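Local coordinates for hypothetical protein PA2201 (Pseudomonas aeruginosa, PDB 2FEF) that is of unknown function but probably acts as a PoNi-type immunity protein, protecting the cell from a PoNe-like toxin, at residues 33-38 / 89-93; 217-223 / 269-274. All coordinates share one frame; numbering follows the deposited sequence.

Contact 1: residues 33-38 / 89-93; sequences IDLADW and KAIDR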
# COMPACT_ATOMS: atom_id res chain seq x y z
N ILE B 33 -11.73 16.30 -15.57
CA ILE B 33 -11.44 15.26 -14.56
C ILE B 33 -12.19 15.59 -13.29
O ILE B 33 -12.67 16.72 -13.13
CB ILE B 33 -9.92 15.14 -14.28
CG1 ILE B 33 -9.38 16.45 -13.68
CG2 ILE B 33 -9.18 14.68 -15.54
CD1 ILE B 33 -7.97 16.33 -13.14
N ASP B 34 -12.34 14.62 -12.41
CA ASP B 34 -12.89 14.92 -11.10
C ASP B 34 -11.71 15.25 -10.18
O ASP B 34 -10.89 14.37 -9.91
CB ASP B 34 -13.66 13.72 -10.56
CG ASP B 34 -14.28 14.01 -9.21
OD1 ASP B 34 -13.53 14.13 -8.21
OD2 ASP B 34 -15.52 14.14 -9.16
N LEU B 35 -11.61 16.50 -9.72
CA LEU B 35 -10.45 16.89 -8.93
C LEU B 35 -10.29 16.13 -7.60
O LEU B 35 -9.16 15.88 -7.17
CB LEU B 35 -10.37 18.41 -8.70
CG LEU B 35 -10.01 19.25 -9.94
CD1 LEU B 35 -10.15 20.72 -9.64
CD2 LEU B 35 -8.58 18.92 -10.39
N ALA B 36 -11.40 15.79 -6.95
CA ALA B 36 -11.31 15.00 -5.70
C ALA B 36 -10.70 13.62 -5.94
O ALA B 36 -9.78 13.19 -5.23
CB ALA B 36 -12.69 14.88 -5.01
N ASP B 37 -11.21 12.92 -6.94
CA ASP B 37 -10.68 11.62 -7.36
C ASP B 37 -9.21 11.73 -7.74
O ASP B 37 -8.39 10.92 -7.27
CB ASP B 37 -11.47 11.09 -8.56
CG ASP B 37 -12.86 10.63 -8.16
OD1 ASP B 37 -13.10 10.47 -6.93
OD2 ASP B 37 -13.71 10.45 -9.08
N TRP B 38 -8.90 12.75 -8.54
CA TRP B 38 -7.52 12.99 -8.98
C TRP B 38 -6.58 13.11 -7.78
O TRP B 38 -5.57 12.44 -7.71
CB TRP B 38 -7.37 14.23 -9.90
CG TRP B 38 -5.93 14.34 -10.32
CD1 TRP B 38 -5.36 13.74 -11.41
CD2 TRP B 38 -4.88 15.03 -9.64
NE1 TRP B 38 -4.02 14.03 -11.46
CE2 TRP B 38 -3.69 14.81 -10.38
CE3 TRP B 38 -4.82 15.82 -8.47
CZ2 TRP B 38 -2.45 15.35 -10.00
CZ3 TRP B 38 -3.59 16.36 -8.09
CH2 TRP B 38 -2.42 16.11 -8.85
N LYS B 89 -0.96 10.94 -14.50
CA LYS B 89 -1.85 11.76 -13.69
C LYS B 89 -1.45 13.25 -13.72
O LYS B 89 -2.31 14.15 -13.73
CB LYS B 89 -1.80 11.24 -12.26
CG LYS B 89 -2.41 9.85 -12.15
CD LYS B 89 -3.95 9.91 -12.25
CE LYS B 89 -4.50 8.52 -12.55
NZ LYS B 89 -5.98 8.64 -12.73
N ALA B 90 -0.15 13.52 -13.72
CA ALA B 90 0.33 14.90 -13.75
C ALA B 90 -0.03 15.59 -15.11
O ALA B 90 -0.38 16.76 -15.14
CB ALA B 90 1.84 14.91 -13.52
N ILE B 91 0.07 14.85 -16.20
CA ILE B 91 -0.41 15.34 -17.50
C ILE B 91 -1.92 15.70 -17.45
O ILE B 91 -2.35 16.83 -17.83
CB ILE B 91 -0.16 14.31 -18.67
CG1 ILE B 91 1.35 13.99 -18.78
CG2 ILE B 91 -0.70 14.93 -20.02
CD1 ILE B 91 1.67 12.79 -19.67
N ASP B 92 -2.73 14.75 -16.99
CA ASP B 92 -4.19 15.02 -16.79
C ASP B 92 -4.45 16.31 -16.00
O ASP B 92 -5.33 17.11 -16.34
CB ASP B 92 -4.83 13.87 -16.01
CG ASP B 92 -5.13 12.64 -16.85
OD1 ASP B 92 -4.94 12.66 -18.09
OD2 ASP B 92 -5.54 11.60 -16.23
N ARG B 93 -3.66 16.51 -14.94
CA ARG B 93 -3.89 17.58 -13.98
C ARG B 93 -3.56 18.96 -14.55
O ARG B 93 -3.97 19.97 -13.98
CB ARG B 93 -3.08 17.36 -12.70
CG ARG B 93 -3.36 18.42 -11.60
CD ARG B 93 -4.81 18.40 -11.16
NE ARG B 93 -5.12 19.46 -10.18
CZ ARG B 93 -5.29 20.74 -10.48
NH1 ARG B 93 -5.23 21.15 -11.75
NH2 ARG B 93 -5.55 21.62 -9.49
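The carbonyl oxygen of K89 accepts two bonds, from W38 NE1 and from R93 N, which reach it from opposite faces of the carbonyl plane. The indole bond is short, with W38 NE1 2.8 Å from K89 O. It is somewhat bent, 149° at the hydrogen, and its donor stands above the carbonyl plane. R93 N lies 3.0 Å from K89 O in an ordinary turn of the helix. W38 turns its ring toward residues 89-93, with CG anti to the backbone N (chi1 -178°). R93 then lays its aliphatic chain over one indole face. Its CD sits 3.6 Å from the centroid of the six-membered ring, a CH-pi contact. The joint packs the start of helix 35-54 against residues 89-93 of helix 66-93 in the N-terminal, all-helical part of the protein. D34 is the N-cap of helix 35-54, and D37 N donates to D34 OD1 (2.9 Å). The guanidinium of R93 is turned 84° from the indole plane. L35 CD2 lies over one guanidinium face, 3.5 Å from R93 NE, and R93 NH1 is bonded to the R27 carbonyl. I33 CD1 approaches R93 CD more loosely, at 4.3 Å.

Contact 2: residues 217-223 / 269-274; sequences SDAQALA and WDDGVL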
# COMPACT_ATOMS: atom_id res chain seq x y z
N SER B 217 5.07 17.18 -44.32
CA SER B 217 4.87 18.60 -44.60
C SER B 217 3.44 18.99 -44.25
O SER B 217 3.05 20.17 -44.35
CB SER B 217 5.10 18.87 -46.09
OG SER B 217 4.15 18.15 -46.88
N ASP B 218 2.65 17.98 -43.89
CA ASP B 218 1.25 18.18 -43.57
C ASP B 218 0.87 17.35 -42.36
O ASP B 218 0.98 16.12 -42.36
CB ASP B 218 0.34 17.88 -44.77
CG ASP B 218 -0.93 18.72 -44.76
OD1 ASP B 218 -1.38 19.12 -43.65
OD2 ASP B 218 -1.47 19.00 -45.86
N ALA B 219 0.42 18.05 -41.32
CA ALA B 219 -0.12 17.40 -40.13
C ALA B 219 -1.47 16.76 -40.45
O ALA B 219 -1.92 15.88 -39.73
CB ALA B 219 -0.26 18.44 -39.04
N GLN B 220 -2.12 17.20 -41.55
CA GLN B 220 -3.43 16.67 -41.96
C GLN B 220 -3.43 15.13 -42.10
O GLN B 220 -4.48 14.48 -41.95
CB GLN B 220 -3.91 17.33 -43.26
CG GLN B 220 -5.25 16.76 -43.78
CD GLN B 220 -6.41 16.96 -42.80
OE1 GLN B 220 -6.49 17.97 -42.09
NE2 GLN B 220 -7.32 15.98 -42.77
N ALA B 221 -2.26 14.57 -42.36
CA ALA B 221 -2.06 13.15 -42.49
C ALA B 221 -2.46 12.38 -41.22
O ALA B 221 -2.76 11.19 -41.29
CB ALA B 221 -0.58 12.86 -42.86
N LEU B 222 -2.47 13.07 -40.08
CA LEU B 222 -2.77 12.45 -38.78
C LEU B 222 -4.11 12.87 -38.20
O LEU B 222 -4.52 12.36 -37.15
CB LEU B 222 -1.63 12.73 -37.79
CG LEU B 222 -0.34 11.98 -38.13
CD1 LEU B 222 0.84 12.39 -37.21
CD2 LEU B 222 -0.50 10.44 -38.10
N ALA B 223 -4.80 13.79 -38.87
CA ALA B 223 -6.09 14.24 -38.37
C ALA B 223 -7.17 13.12 -38.34
O ALA B 223 -7.84 12.95 -37.32
CB ALA B 223 -6.58 15.52 -39.09
N TRP B 269 6.21 20.41 -38.20
CA TRP B 269 5.16 20.93 -39.05
C TRP B 269 4.17 21.85 -38.32
O TRP B 269 4.15 21.90 -37.09
CB TRP B 269 4.41 19.78 -39.70
CG TRP B 269 3.79 18.80 -38.73
CD1 TRP B 269 3.32 19.05 -37.46
CD2 TRP B 269 3.54 17.44 -38.99
NE1 TRP B 269 2.78 17.91 -36.93
CE2 TRP B 269 2.91 16.90 -37.84
CE3 TRP B 269 3.79 16.60 -40.09
CZ2 TRP B 269 2.54 15.57 -37.75
CZ3 TRP B 269 3.42 15.29 -40.01
CH2 TRP B 269 2.79 14.78 -38.84
N ASP B 270 3.37 22.58 -39.11
CA ASP B 270 2.26 23.38 -38.58
C ASP B 270 1.14 22.44 -38.16
O ASP B 270 0.47 21.86 -39.00
CB ASP B 270 1.78 24.38 -39.64
CG ASP B 270 0.71 25.33 -39.11
OD1 ASP B 270 0.16 25.10 -38.02
OD2 ASP B 270 0.40 26.31 -39.81
N ASP B 271 0.98 22.28 -36.84
CA ASP B 271 0.10 21.26 -36.29
C ASP B 271 -1.27 21.82 -35.97
O ASP B 271 -2.03 21.22 -35.25
CB ASP B 271 0.73 20.60 -35.05
CG ASP B 271 0.89 21.57 -33.89
OD1 ASP B 271 0.49 22.77 -34.04
OD2 ASP B 271 1.34 21.12 -32.82
N GLY B 272 -1.60 22.99 -36.54
CA GLY B 272 -2.85 23.65 -36.18
C GLY B 272 -4.09 22.78 -36.30
O GLY B 272 -4.96 22.79 -35.43
N VAL B 273 -4.20 22.02 -37.38
CA VAL B 273 -5.35 21.14 -37.59
C VAL B 273 -5.52 20.13 -36.43
O VAL B 273 -6.65 19.79 -36.03
CB VAL B 273 -5.31 20.44 -38.98
CG1 VAL B 273 -4.18 19.44 -39.11
CG2 VAL B 273 -6.68 19.83 -39.32
N LEU B 274 -4.40 19.73 -35.84
CA LEU B 274 -4.46 18.72 -34.79
C LEU B 274 -4.83 19.28 -33.41
O LEU B 274 -5.27 18.55 -32.52
CB LEU B 274 -3.13 17.97 -34.72
CG LEU B 274 -2.61 17.42 -36.05
CD1 LEU B 274 -1.28 16.77 -35.77
CD2 LEU B 274 -3.61 16.44 -36.69
O HOH W 1 1.00 20.94 -41.45
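W269 lies with one indole face against A219. The A219 CB is 3.7 Å from the centroid of the five-membered ring and nearly on its normal, a CH-pi contact. The A219 CA sits over the same face. L222 comes from another direction, at the ring edge and in its plane, with L222 CD1 3.5 Å from W269 CH2. The chi1 of 58° sets W269 CG between its own backbone N and carbonyl carbon and carries the ring against the 217-223 segment. F210 of helix 208-213 also meets this ring. L274 fills the angle between A219 and A223: its CD1 is 3.8 Å from A219 CB, and its CD2 is 3.9 Å from A223 CB. V273 CG1 also packs on A219 CB, 4.0 Å away. Both segments carry an Asx turn. D218 OD1 accepts from Q220 N (2.9 Å), and D270 OD1 accepts from G272 N, near the start of the short, weakly bonded helix 272-275. One water joins the segments, accepting from A219 N and donating to D270 O, 2.7 Å away. No direct hydrogen bond crosses between the segments, so their cohesion rests on apolar packing around A219 and on this water bridge.

Both halves of contact 1 come earlier in the chain than either half of contact 2. Their centres are about 28 Å apart, and their nearest atoms about 14 Å apart; they do not touch. Contact 1 joins helices 35-54 and 66-93 within the PA2201 N-terminal domain-like region. Contact 2 joins the loop before helix 223-234 to helix 272-275 and the residues leading into it, within the PoNi C-terminal region. They share no helix, and the modelled chain has no strand. Each thus ties together parts of its own family region. W256, which bonds D92 of contact 1, belongs to the PoNi C-terminal region and gives a direct tie between the two.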